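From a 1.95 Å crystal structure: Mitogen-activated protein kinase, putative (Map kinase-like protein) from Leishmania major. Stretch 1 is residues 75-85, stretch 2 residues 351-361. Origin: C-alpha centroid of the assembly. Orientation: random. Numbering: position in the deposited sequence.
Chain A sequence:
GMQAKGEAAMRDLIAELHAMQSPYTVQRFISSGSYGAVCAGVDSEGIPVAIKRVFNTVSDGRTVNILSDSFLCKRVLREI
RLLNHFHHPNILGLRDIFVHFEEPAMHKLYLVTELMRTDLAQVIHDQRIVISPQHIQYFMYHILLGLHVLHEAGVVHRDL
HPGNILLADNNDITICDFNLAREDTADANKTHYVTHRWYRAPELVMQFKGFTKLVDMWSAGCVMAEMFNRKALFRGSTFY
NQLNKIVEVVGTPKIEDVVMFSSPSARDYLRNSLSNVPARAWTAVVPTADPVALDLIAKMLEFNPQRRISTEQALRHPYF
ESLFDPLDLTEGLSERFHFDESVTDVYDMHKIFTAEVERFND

Stretch 1 (75-85) RVLREIRLLNH
Stretch 2, residues 351-361: KIFTAEVERFN

How do the two stretches lie against each other? Both are helical, with phi near -65° and psi near -40° over most of their length, and both helices begin earlier in the chain. Their N-to-C directions run nearly parallel, at 17°, and their axes come within 10.9 Å. Three CA pairs set the register: Leu 77 with Phe 353 at 7.0 Å, Arg 81 with Glu 356 at 7.0 Å, and Asn 84 with Phe 360 at 7.3 Å. Steps of three or four residues on each helix therefore keep the same faces together, and 476 Å² is buried in all.

What do Ile 352 and Phe 353 contribute at the first end? Ile 352 (chi1 m, chi2 t) points its CA-to-CB bond toward stretch 1, and its CG2 lies 3.9 Å from Leu 77 CD1 and 3.9 Å from Arg 81 CD, so it meets both a leucine methyl and the aliphatic part of an arginine. Phe 353 starts sideways, but with chi1 at -79° (m) and chi2 at 108° its ring reaches inward until CZ is 3.6 Å from both CA and CB of Leu 77. Leu 77 (chi1 t, chi2 p) sets CD1 over one face of the Phe 353 ring, 3.6 Å from the centroid of that ring and 6° off the normal, a nearly ideal CH-pi contact. Ile 80 CG2 approaches Phe 353 CE2 obliquely at 4.3 Å.

Why is Glu 356 the polar centre of the contact? Its CA-to-CB bond points toward stretch 1, and chi1 of -76°, chi2 of -65° and chi3 of -38° place the two carboxylate oxygens before different partners. Arg 81 NE donates to Glu 356 OE2 at 2.9 Å, a salt bridge with a bent N-H...O angle of 132° and the oxygen near the guanidinium plane; Arg 81 has chi1 m, chi2 -141°, chi3 p and chi4 -127°. Asn 84 ND2 donates to Glu 356 OE1 at 3.0 Å, almost straight at 171°. A water adds a third link, donating to Arg 81 O at 2.7 Å and to Glu 356 OE1 at 3.1 Å.

How does the contact finish at Phe 360? Asn 84 points toward stretch 2 with chi1 at -148° and chi2 at 28°, turning its amide oxygen to the aromatic ring while the nitrogen serves Glu 356. The CA-to-CB bond of Phe 360 points sideways to stretch 1 (chi1 t, chi2 -91°), and Asn 84 OD1 lies 3.3 Å from Phe 360 CD2, at the ring edge, where the aromatic hydrogens carry slight positive charge.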

ATOM      1  N   ARG A  75      -5.527  -4.241 -16.391  1.00 65.11           N
ATOM      2  CA  ARG A  75      -4.723  -3.668 -15.314  1.00 63.49           C
ATOM      3  C   ARG A  75      -5.570  -2.671 -14.497  1.00 64.62           C
ATOM      4  O   ARG A  75      -5.590  -2.751 -13.269  1.00 62.67           O
ATOM      5  CB  ARG A  75      -3.466  -2.988 -15.888  1.00 67.43           C
ATOM      6  CG  ARG A  75      -2.698  -2.130 -14.879  1.00 81.46           C
ATOM      7  CD  ARG A  75      -1.574  -1.353 -15.538  1.00 99.93           C
ATOM      8  NE  ARG A  75      -0.335  -1.436 -14.764  1.00111.92           N
ATOM      9  CZ  ARG A  75       0.537  -2.437 -14.846  1.00130.31           C
ATOM     10  NH1 ARG A  75       0.316  -3.458 -15.668  1.00119.91           N
ATOM     11  NH2 ARG A  75       1.634  -2.431 -14.100  1.00117.92           N
ATOM     12  N   VAL A  76      -6.271  -1.748 -15.187  1.00 60.76           N
ATOM     13  CA  VAL A  76      -7.122  -0.738 -14.539  1.00 59.06           C
ATOM     14  C   VAL A  76      -8.363  -1.379 -13.869  1.00 58.69           C
ATOM     15  O   VAL A  76      -8.729  -0.974 -12.765  1.00 55.92           O
ATOM     16  CB  VAL A  76      -7.464   0.470 -15.470  1.00 63.99           C
ATOM     17  CG1 VAL A  76      -8.098   1.605 -14.672  1.00 62.36           C
ATOM     18  CG2 VAL A  76      -6.213   0.988 -16.168  1.00 64.71           C
ATOM     19  N   LEU A  77      -8.971  -2.407 -14.520  1.00 54.88           N
ATOM     20  CA  LEU A  77     -10.125  -3.123 -13.977  1.00 53.91           C
ATOM     21  C   LEU A  77      -9.752  -3.795 -12.648  1.00 56.61           C
ATOM     22  O   LEU A  77     -10.525  -3.720 -11.692  1.00 55.38           O
ATOM     23  CB  LEU A  77     -10.681  -4.163 -14.974  1.00 55.71           C
ATOM     24  CG  LEU A  77     -11.943  -4.913 -14.518  1.00 59.89           C
ATOM     25  CD1 LEU A  77     -13.093  -3.956 -14.214  1.00 59.40           C
ATOM     26  CD2 LEU A  77     -12.346  -5.978 -15.511  1.00 62.91           C
ATOM     27  N   ARG A  78      -8.546  -4.389 -12.580  1.00 53.22           N
ATOM     28  CA  ARG A  78      -8.060  -5.017 -11.348  1.00 51.84           C
ATOM     29  C   ARG A  78      -7.843  -3.981 -10.228  1.00 53.35           C
ATOM     30  O   ARG A  78      -8.228  -4.231  -9.087  1.00 50.51           O
ATOM     31  CB  ARG A  78      -6.791  -5.833 -11.602  1.00 52.49           C
ATOM     32  CG  ARG A  78      -6.524  -6.805 -10.442  1.00 61.38           C
ATOM     33  CD  ARG A  78      -5.365  -7.752 -10.674  1.00 73.09           C
ATOM     34  NE  ARG A  78      -5.278  -8.737  -9.589  1.00 85.74           N
ATOM     35  CZ  ARG A  78      -4.665  -8.527  -8.425  1.00 96.02           C
ATOM     36  NH1 ARG A  78      -4.066  -7.368  -8.176  1.00 85.72           N
ATOM     37  NH2 ARG A  78      -4.641  -9.481  -7.503  1.00 73.05           N
ATOM     38  N   GLU A  79      -7.266  -2.808 -10.560  1.00 50.66           N
ATOM     39  CA  GLU A  79      -7.048  -1.747  -9.572  1.00 49.37           C
ATOM     40  C   GLU A  79      -8.395  -1.259  -9.020  1.00 49.33           C
ATOM     41  O   GLU A  79      -8.534  -0.997  -7.831  1.00 46.28           O
ATOM     42  CB  GLU A  79      -6.310  -0.558 -10.214  1.00 52.24           C
ATOM     43  CG  GLU A  79      -4.880  -0.850 -10.644  1.00 65.79           C
ATOM     44  CD  GLU A  79      -4.098   0.345 -11.163  1.00 90.46           C
ATOM     45  OE1 GLU A  79      -4.624   1.482 -11.114  1.00 95.19           O
ATOM     46  OE2 GLU A  79      -2.944   0.143 -11.603  1.00 77.06           O
ATOM     47  N   ILE A  80      -9.386  -1.145  -9.903  1.00 46.46           N
ATOM     48  CA  ILE A  80     -10.734  -0.694  -9.571  1.00 45.50           C
ATOM     49  C   ILE A  80     -11.491  -1.707  -8.745  1.00 44.08           C
ATOM     50  O   ILE A  80     -12.111  -1.340  -7.749  1.00 42.91           O
ATOM     51  CB  ILE A  80     -11.459  -0.228 -10.881  1.00 51.42           C
ATOM     52  CG1 ILE A  80     -11.279   1.269 -11.083  1.00 52.76           C
ATOM     53  CG2 ILE A  80     -12.938  -0.642 -10.992  1.00 53.26           C
ATOM     54  CD1 ILE A  80      -9.853   1.706 -11.349  1.00 63.33           C
ATOM     55  N   ARG A  81     -11.471  -2.964  -9.171  1.00 41.83           N
ATOM     56  CA  ARG A  81     -12.141  -4.053  -8.455  1.00 41.94           C
ATOM     57  C   ARG A  81     -11.603  -4.177  -7.020  1.00 44.82           C
ATOM     58  O   ARG A  81     -12.392  -4.366  -6.100  1.00 42.02           O
ATOM     59  CB  ARG A  81     -11.986  -5.383  -9.230  1.00 41.36           C
ATOM     60  CG  ARG A  81     -12.902  -5.450 -10.491  1.00 50.86           C
ATOM     61  CD  ARG A  81     -13.511  -6.823 -10.728  1.00 57.88           C
ATOM     62  NE  ARG A  81     -14.025  -7.375  -9.475  1.00 61.77           N
ATOM     63  CZ  ARG A  81     -13.717  -8.574  -8.999  1.00 65.34           C
ATOM     64  NH1 ARG A  81     -12.967  -9.408  -9.712  1.00 44.74           N
ATOM     65  NH2 ARG A  81     -14.187  -8.964  -7.824  1.00 55.17           N
ATOM     66  N   LEU A  82     -10.273  -4.017  -6.832  1.00 43.58           N
ATOM     67  CA  LEU A  82      -9.629  -4.082  -5.517  1.00 42.04           C
ATOM     68  C   LEU A  82     -10.051  -2.941  -4.639  1.00 45.10           C
ATOM     69  O   LEU A  82     -10.350  -3.175  -3.466  1.00 42.90           O
ATOM     70  CB  LEU A  82      -8.105  -4.110  -5.649  1.00 41.87           C
ATOM     71  CG  LEU A  82      -7.501  -5.488  -5.716  1.00 45.60           C
ATOM     72  CD1 LEU A  82      -6.065  -5.427  -6.149  1.00 46.27           C
ATOM     73  CD2 LEU A  82      -7.650  -6.201  -4.377  1.00 39.99           C
ATOM     74  N   LEU A  83     -10.143  -1.706  -5.207  1.00 42.93           N
ATOM     75  CA  LEU A  83     -10.585  -0.514  -4.455  1.00 43.02           C
ATOM     76  C   LEU A  83     -12.004  -0.666  -3.979  1.00 46.11           C
ATOM     77  O   LEU A  83     -12.324  -0.329  -2.842  1.00 47.54           O
ATOM     78  CB  LEU A  83     -10.489   0.747  -5.311  1.00 44.69           C
ATOM     79  CG  LEU A  83      -9.206   1.576  -5.229  1.00 50.57           C
ATOM     80  CD1 LEU A  83      -9.309   2.784  -6.168  1.00 53.38           C
ATOM     81  CD2 LEU A  83      -8.917   2.054  -3.786  1.00 51.39           C
ATOM     82  N   ASN A  84     -12.840  -1.238  -4.841  1.00 42.09           N
ATOM     83  CA  ASN A  84     -14.261  -1.438  -4.618  1.00 41.05           C
ATOM     84  C   ASN A  84     -14.619  -2.652  -3.781  1.00 40.76           C
ATOM     85  O   ASN A  84     -15.767  -2.783  -3.355  1.00 41.91           O
ATOM     86  CB  ASN A  84     -14.969  -1.456  -5.976  1.00 45.39           C
ATOM     87  CG  ASN A  84     -16.366  -0.914  -5.951  1.00 64.44           C
ATOM     88  OD1 ASN A  84     -16.719  -0.068  -5.126  1.00 59.00           O
ATOM     89  ND2 ASN A  84     -17.205  -1.430  -6.834  1.00 60.64           N
ATOM     90  N   HIS A  85     -13.631  -3.527  -3.510  1.00 35.65           N
ATOM     91  CA  HIS A  85     -13.806  -4.745  -2.714  1.00 33.62           C
ATOM     92  C   HIS A  85     -13.914  -4.483  -1.198  1.00 36.08           C
ATOM     93  O   HIS A  85     -14.599  -5.218  -0.488  1.00 35.16           O
ATOM     94  CB  HIS A  85     -12.654  -5.719  -3.017  1.00 32.94           C
ATOM     95  CG  HIS A  85     -12.841  -7.070  -2.400  1.00 34.53           C
ATOM     96  ND1 HIS A  85     -13.742  -7.982  -2.920  1.00 36.46           N
ATOM     97  CD2 HIS A  85     -12.258  -7.610  -1.305  1.00 34.34           C
ATOM     98  CE1 HIS A  85     -13.698  -9.026  -2.112  1.00 35.02           C
ATOM     99  NE2 HIS A  85     -12.818  -8.852  -1.129  1.00 33.55           N
ATOM    100  N   LYS A 351     -18.299  -4.490 -19.504  1.00 83.61           N
ATOM    101  CA  LYS A 351     -19.480  -4.996 -18.795  1.00 83.64           C
ATOM    102  C   LYS A 351     -19.168  -5.089 -17.296  1.00 82.49           C
ATOM    103  O   LYS A 351     -20.022  -4.737 -16.483  1.00 81.04           O
ATOM    104  CB  LYS A 351     -19.891  -6.377 -19.329  1.00 89.20           C
ATOM    105  N   ILE A 352     -17.941  -5.539 -16.937  1.00 76.49           N
ATOM    106  CA  ILE A 352     -17.494  -5.639 -15.535  1.00 73.13           C
ATOM    107  C   ILE A 352     -17.388  -4.231 -14.928  1.00 74.64           C
ATOM    108  O   ILE A 352     -17.797  -4.062 -13.786  1.00 73.71           O
ATOM    109  CB  ILE A 352     -16.219  -6.516 -15.320  1.00 74.87           C
ATOM    110  CG1 ILE A 352     -16.382  -7.924 -15.950  1.00 77.17           C
ATOM    111  CG2 ILE A 352     -15.853  -6.633 -13.815  1.00 72.23           C
ATOM    112  CD1 ILE A 352     -15.061  -8.710 -16.120  1.00 78.62           C
ATOM    113  N   PHE A 353     -16.914  -3.219 -15.701  1.00 70.57           N
ATOM    114  CA  PHE A 353     -16.846  -1.828 -15.240  1.00 68.91           C
ATOM    115  C   PHE A 353     -18.251  -1.315 -14.926  1.00 75.79           C
ATOM    116  O   PHE A 353     -18.455  -0.726 -13.860  1.00 74.25           O
ATOM    117  CB  PHE A 353     -16.153  -0.906 -16.259  1.00 70.77           C
ATOM    118  CG  PHE A 353     -14.639  -0.970 -16.278  1.00 71.00           C
ATOM    119  CD1 PHE A 353     -13.965  -1.579 -17.331  1.00 75.03           C
ATOM    120  CD2 PHE A 353     -13.887  -0.389 -15.258  1.00 70.14           C
ATOM    121  CE1 PHE A 353     -12.569  -1.618 -17.359  1.00 74.89           C
ATOM    122  CE2 PHE A 353     -12.489  -0.429 -15.288  1.00 71.86           C
ATOM    123  CZ  PHE A 353     -11.840  -1.028 -16.346  1.00 71.77           C
ATOM    124  N   THR A 354     -19.226  -1.605 -15.822  1.00 76.00           N
ATOM    125  CA  THR A 354     -20.640  -1.249 -15.657  1.00 78.01           C
ATOM    126  C   THR A 354     -21.200  -1.963 -14.416  1.00 83.68           C
ATOM    127  O   THR A 354     -21.893  -1.330 -13.616  1.00 83.46           O
ATOM    128  CB  THR A 354     -21.439  -1.542 -16.943  1.00 88.87           C
ATOM    129  OG1 THR A 354     -20.742  -1.000 -18.067  1.00 89.72           O
ATOM    130  CG2 THR A 354     -22.847  -0.964 -16.906  1.00 88.03           C
ATOM    131  N   ALA A 355     -20.840  -3.255 -14.232  1.00 81.19           N
ATOM    132  CA  ALA A 355     -21.235  -4.069 -13.080  1.00 81.04           C
ATOM    133  C   ALA A 355     -20.583  -3.546 -11.792  1.00 83.36           C
ATOM    134  O   ALA A 355     -21.217  -3.582 -10.733  1.00 83.19           O
ATOM    135  CB  ALA A 355     -20.851  -5.524 -13.306  1.00 82.52           C
ATOM    136  N   GLU A 356     -19.330  -3.048 -11.885  1.00 78.28           N
ATOM    137  CA  GLU A 356     -18.596  -2.485 -10.746  1.00 75.68           C
ATOM    138  C   GLU A 356     -19.173  -1.130 -10.349  1.00 80.07           C
ATOM    139  O   GLU A 356     -19.202  -0.825  -9.159  1.00 78.96           O
ATOM    140  CB  GLU A 356     -17.081  -2.392 -11.017  1.00 75.48           C
ATOM    141  CG  GLU A 356     -16.341  -3.722 -10.929  1.00 81.79           C
ATOM    142  CD  GLU A 356     -16.291  -4.386  -9.563  1.00 88.44           C
ATOM    143  OE1 GLU A 356     -16.160  -3.659  -8.551  1.00 74.08           O
ATOM    144  OE2 GLU A 356     -16.368  -5.634  -9.507  1.00 72.44           O
ATOM    145  N   VAL A 357     -19.658  -0.336 -11.338  1.00 78.32           N
ATOM    146  CA  VAL A 357     -20.299   0.973 -11.107  1.00 78.47           C
ATOM    147  C   VAL A 357     -21.721   0.745 -10.525  1.00 85.33           C
ATOM    148  O   VAL A 357     -22.163   1.522  -9.672  1.00 84.30           O
ATOM    149  CB  VAL A 357     -20.259   1.891 -12.372  1.00 82.99           C
ATOM    150  CG1 VAL A 357     -21.118   3.148 -12.211  1.00 83.30           C
ATOM    151  CG2 VAL A 357     -18.827   2.284 -12.717  1.00 81.65           C
ATOM    152  N   GLU A 358     -22.395  -0.359 -10.943  1.00 84.99           N
ATOM    153  CA  GLU A 358     -23.740  -0.735 -10.485  1.00 87.00           C
ATOM    154  C   GLU A 358     -23.756  -1.148  -9.008  1.00 89.96           C
ATOM    155  O   GLU A 358     -24.490  -0.546  -8.225  1.00 89.16           O
ATOM    156  CB  GLU A 358     -24.343  -1.834 -11.375  1.00 90.76           C
ATOM    157  N   ARG A 359     -22.912  -2.146  -8.625  1.00 86.33           N
ATOM    158  CA  ARG A 359     -22.762  -2.656  -7.254  1.00 84.77           C
ATOM    159  C   ARG A 359     -22.318  -1.537  -6.305  1.00 86.95           C
ATOM    160  O   ARG A 359     -22.633  -1.573  -5.110  1.00 86.50           O
ATOM    161  CB  ARG A 359     -21.752  -3.818  -7.213  1.00 84.62           C
ATOM    162  N   PHE A 360     -21.593  -0.538  -6.859  1.00 81.82           N
ATOM    163  CA  PHE A 360     -21.122   0.647  -6.151  1.00 79.90           C
ATOM    164  C   PHE A 360     -22.307   1.550  -5.733  1.00 84.62           C
ATOM    165  O   PHE A 360     -22.411   1.905  -4.555  1.00 84.06           O
ATOM    166  CB  PHE A 360     -20.088   1.436  -7.002  1.00 80.74           C
ATOM    167  CG  PHE A 360     -19.635   2.703  -6.321  1.00 81.05           C
ATOM    168  CD1 PHE A 360     -20.297   3.906  -6.547  1.00 85.29           C
ATOM    169  CD2 PHE A 360     -18.622   2.675  -5.371  1.00 80.65           C
ATOM    170  CE1 PHE A 360     -19.940   5.057  -5.847  1.00 85.81           C
ATOM    171  CE2 PHE A 360     -18.264   3.828  -4.675  1.00 83.26           C
ATOM    172  CZ  PHE A 360     -18.935   5.005  -4.908  1.00 83.05           C
ATOM    173  N   ASN A 361     -23.162   1.943  -6.701  1.00 82.05           N
ATOM    174  CA  ASN A 361     -24.319   2.819  -6.464  1.00102.85           C
ATOM    175  C   ASN A 361     -25.451   2.134  -5.681  1.00139.25           C
ATOM    176  O   ASN A 361     -26.179   1.293  -6.209  1.00106.37           O
ATOM    177  CB  ASN A 361     -24.832   3.448  -7.774  1.00102.03           C
ATOM    178  CG  ASN A 361     -23.867   4.397  -8.455  1.00110.51           C
ATOM    179  OD1 ASN A 361     -23.515   4.223  -9.629  1.00 96.68           O
ATOM    180  ND2 ASN A 361     -23.445   5.445  -7.752  1.00100.65           N
TER
HETATM  181  O   HOH W   1     -14.802  -5.465  -6.440  1.00 48.28           O